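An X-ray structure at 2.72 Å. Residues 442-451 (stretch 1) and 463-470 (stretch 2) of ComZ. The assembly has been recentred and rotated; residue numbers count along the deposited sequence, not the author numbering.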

# COMPACT_ATOMS: atom_id res chain seq x y z
N TYR A 442 17.22 -11.38 5.95
CA TYR A 442 18.54 -10.79 5.88
C TYR A 442 18.86 -10.62 4.41
O TYR A 442 18.94 -11.62 3.67
N GLN A 443 19.08 -9.38 3.99
CA GLN A 443 19.53 -9.09 2.63
C GLN A 443 21.01 -8.68 2.65
O GLN A 443 21.35 -7.58 3.12
N ARG A 444 21.88 -9.52 2.08
CA ARG A 444 23.25 -9.10 1.84
C ARG A 444 23.56 -8.85 0.36
O ARG A 444 24.66 -8.34 0.05
N GLY A 445 22.63 -9.16 -0.56
CA GLY A 445 22.76 -8.73 -1.94
C GLY A 445 22.62 -7.22 -2.10
O GLY A 445 21.98 -6.55 -1.29
N GLN A 446 23.29 -6.68 -3.12
CA GLN A 446 23.33 -5.23 -3.16
C GLN A 446 22.01 -4.64 -3.64
O GLN A 446 21.59 -3.59 -3.14
N HIS A 447 21.33 -5.30 -4.57
CA HIS A 447 20.10 -4.79 -5.14
C HIS A 447 19.09 -5.93 -5.18
O HIS A 447 19.33 -6.95 -5.83
N VAL A 448 17.97 -5.78 -4.47
CA VAL A 448 16.86 -6.70 -4.63
C VAL A 448 15.59 -5.87 -4.83
O VAL A 448 15.40 -4.83 -4.18
N MET A 449 14.75 -6.31 -5.75
CA MET A 449 13.61 -5.53 -6.18
C MET A 449 12.39 -6.42 -5.96
O MET A 449 12.09 -7.30 -6.77
N ALA A 450 11.75 -6.22 -4.82
CA ALA A 450 10.64 -7.06 -4.43
C ALA A 450 9.89 -6.42 -3.28
O ALA A 450 10.51 -5.79 -2.42
N PRO A 451 8.57 -6.56 -3.19
CA PRO A 451 7.88 -6.19 -1.95
C PRO A 451 8.10 -7.33 -0.97
O PRO A 451 8.05 -8.50 -1.35
N GLY A 463 24.94 -0.04 2.47
CA GLY A 463 25.31 0.02 1.07
C GLY A 463 24.34 -0.63 0.12
O GLY A 463 24.37 -0.32 -1.09
N ASN A 464 23.52 -1.53 0.62
CA ASN A 464 22.58 -2.27 -0.19
C ASN A 464 21.24 -1.57 -0.16
O ASN A 464 20.86 -0.97 0.85
N VAL A 465 20.53 -1.64 -1.27
CA VAL A 465 19.27 -0.94 -1.43
C VAL A 465 18.20 -1.94 -1.83
O VAL A 465 18.43 -2.86 -2.61
N LEU A 466 17.02 -1.78 -1.24
CA LEU A 466 15.86 -2.61 -1.54
C LEU A 466 14.81 -1.74 -2.19
O LEU A 466 14.45 -0.69 -1.64
N PHE A 467 14.37 -2.15 -3.37
CA PHE A 467 13.31 -1.45 -4.07
C PHE A 467 12.03 -2.26 -3.96
O PHE A 467 12.04 -3.47 -4.17
N GLY A 468 10.94 -1.57 -3.65
CA GLY A 468 9.71 -2.26 -3.34
C GLY A 468 9.17 -1.67 -2.06
O GLY A 468 8.68 -0.54 -2.08
N SER A 469 9.20 -2.43 -0.96
CA SER A 469 8.70 -1.97 0.34
C SER A 469 9.03 -3.04 1.36
O SER A 469 9.08 -4.23 1.02
N VAL A 470 9.19 -2.66 2.63
CA VAL A 470 9.30 -3.69 3.65
C VAL A 470 8.22 -3.41 4.66
O VAL A 470 8.01 -2.26 5.04

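The frame for the side chains is a short parallel pairing of strands 447-449 and 465-467, whose axes run 15° apart and approach to 4.9 Å. Its backbone hydrogen bonds alternate in the parallel manner: Val465 N to Gln446 O (2.9 Å), a weak one from Val448 N to Val465 O (3.5 Å), Phe467 N to Val448 O (3.0 Å) and Ala450 N to Phe467 O (2.8 Å). This register pairs His447 with Val465, Val448 with Leu466 and Met449 with Phe467, so that side chains leave the sheet on alternating faces. The two stretches together bury 631 Å².

Polar side-chain contacts gather at the start of the pairing. Asn464, which has the largest covered area of these residues, points its CA-to-CB bond sideways, yet its end comes nearer stretch 1. With chi1 at -53° (m) and chi2 at 61°, its ND2 donates to Gly445 O at 2.6 Å with an N-H...O angle of 163°, a short and nearly straight bond. The same ND2 lies 3.0 Å from Arg444 O and 3.5 Å from Gln446 CG, so the amide fits against the loop just before the strand. Gln443 approaches from a different strand, its CB directed toward stretch 2 and its side chain extended (chi1 161°, chi2 -172°, both t). Its NE2 donates to Gly445 O at 3.2 Å (162°) and makes a weak bond to Val465 O at 3.3 Å (148°). Gly445 O therefore accepts from both amide side chains, one from each stretch, while Gln443 OE1 rests 3.5 Å from Leu466 CB.

Apolar packing on the face shared by Val448 and Leu466 is tight. Val448 is p (chi1 46°) and Leu466 is t,p (171°, 60°), a combination that brings Val448 CG1 within 3.4 Å of Leu466 CD1. The same methyl, Leu466 CD1, also sits 2.9 Å from Val448 O, very close for a carbon-oxygen contact, and 3.8 Å from Ala450 O.

The face carrying His447, Met449, Val465 and Phe467 combines aromatic and aliphatic groups. His447 (m, -58°) places ND1 3.2 Å from Val465 CG1, with Val465 in the p rotamer (60°); ND1 also donates a weak bond to Gln446 O at 2.6 Å, where the 128° angle is strongly bent. Phe467 (m, -48°; chi2 -104°) turns its ring so that CE2 comes 4.4 Å from His447 CB, which lies at the ring edge. Met449, t,t,m, curls its end so that CE reaches 4.2 Å from Phe467 CB. Farther along, Pro451 CB and Ser469 OG are 3.8 Å apart.

Gly468 marks the corner in stretch 2. An ideal CB there would lie 2.2 Å from Ala450 O, a clash, and its backbone angles (131/-111) would also jam it against the preceding carbonyl. The absence of a side chain thus lets the chains stay close as they turn.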

# COMPACT_ATOMS: atom_id res chain seq x y z
CB TYR A 442 19.58 -11.67 6.57
CG TYR A 442 20.81 -10.94 7.08
CD1 TYR A 442 21.59 -10.16 6.23
CD2 TYR A 442 21.14 -10.97 8.43
CE1 TYR A 442 22.69 -9.48 6.71
CE2 TYR A 442 22.22 -10.29 8.92
CZ TYR A 442 23.00 -9.54 8.07
OH TYR A 442 24.10 -8.86 8.58
CB GLN A 443 18.68 -7.99 2.00
CG GLN A 443 19.32 -7.33 0.80
CD GLN A 443 18.53 -6.14 0.34
OE1 GLN A 443 17.39 -5.96 0.74
NE2 GLN A 443 19.11 -5.34 -0.55
CB ARG A 444 24.25 -10.14 2.40
CG ARG A 444 23.85 -10.82 3.73
CD ARG A 444 24.85 -11.91 4.21
NE ARG A 444 24.61 -12.26 5.62
CZ ARG A 444 23.71 -13.15 6.05
NH1 ARG A 444 22.92 -13.81 5.22
NH2 ARG A 444 23.60 -13.35 7.36
CB GLN A 446 24.51 -4.76 -4.03
CG GLN A 446 25.75 -4.59 -3.15
CD GLN A 446 26.74 -3.51 -3.60
OE1 GLN A 446 27.71 -3.25 -2.88
NE2 GLN A 446 26.51 -2.88 -4.76
CB HIS A 447 20.36 -4.20 -6.53
CG HIS A 447 21.38 -3.09 -6.52
ND1 HIS A 447 21.64 -2.32 -5.41
CD2 HIS A 447 22.21 -2.64 -7.49
CE1 HIS A 447 22.58 -1.44 -5.69
NE2 HIS A 447 22.95 -1.61 -6.95
CB VAL A 448 16.75 -7.67 -3.45
CG1 VAL A 448 16.87 -6.94 -2.20
CG2 VAL A 448 15.44 -8.41 -3.46
CB MET A 449 13.82 -5.07 -7.62
CG MET A 449 12.59 -4.67 -8.38
SD MET A 449 13.09 -3.98 -9.99
CE MET A 449 13.98 -2.51 -9.52
CB ALA A 450 11.16 -8.44 -4.03
CB PRO A 451 6.42 -6.06 -2.36
CG PRO A 451 6.28 -7.04 -3.46
CD PRO A 451 7.62 -7.06 -4.20
CB ASN A 464 22.48 -3.70 0.36
CG ASN A 464 23.88 -4.33 0.46
OD1 ASN A 464 24.72 -3.82 1.19
ND2 ASN A 464 24.09 -5.43 -0.19
CB VAL A 465 19.42 0.25 -2.43
CG1 VAL A 465 19.85 -0.21 -3.78
CG2 VAL A 465 18.12 1.04 -2.54
CB LEU A 466 15.31 -3.28 -0.29
CG LEU A 466 13.98 -3.98 -0.50
CD1 LEU A 466 14.11 -5.09 -1.55
CD2 LEU A 466 13.64 -4.54 0.81
CB PHE A 467 13.67 -1.24 -5.54
CG PHE A 467 15.05 -0.69 -5.75
CD1 PHE A 467 15.24 0.64 -6.09
CD2 PHE A 467 16.16 -1.51 -5.66
CE1 PHE A 467 16.51 1.15 -6.30
CE2 PHE A 467 17.44 -1.01 -5.88
CZ PHE A 467 17.61 0.33 -6.21
CB SER A 469 7.18 -1.71 0.31
OG SER A 469 6.53 -2.76 -0.40
CB VAL A 470 10.71 -3.78 4.29
CG1 VAL A 470 11.76 -3.71 3.20
CG2 VAL A 470 10.95 -2.80 5.50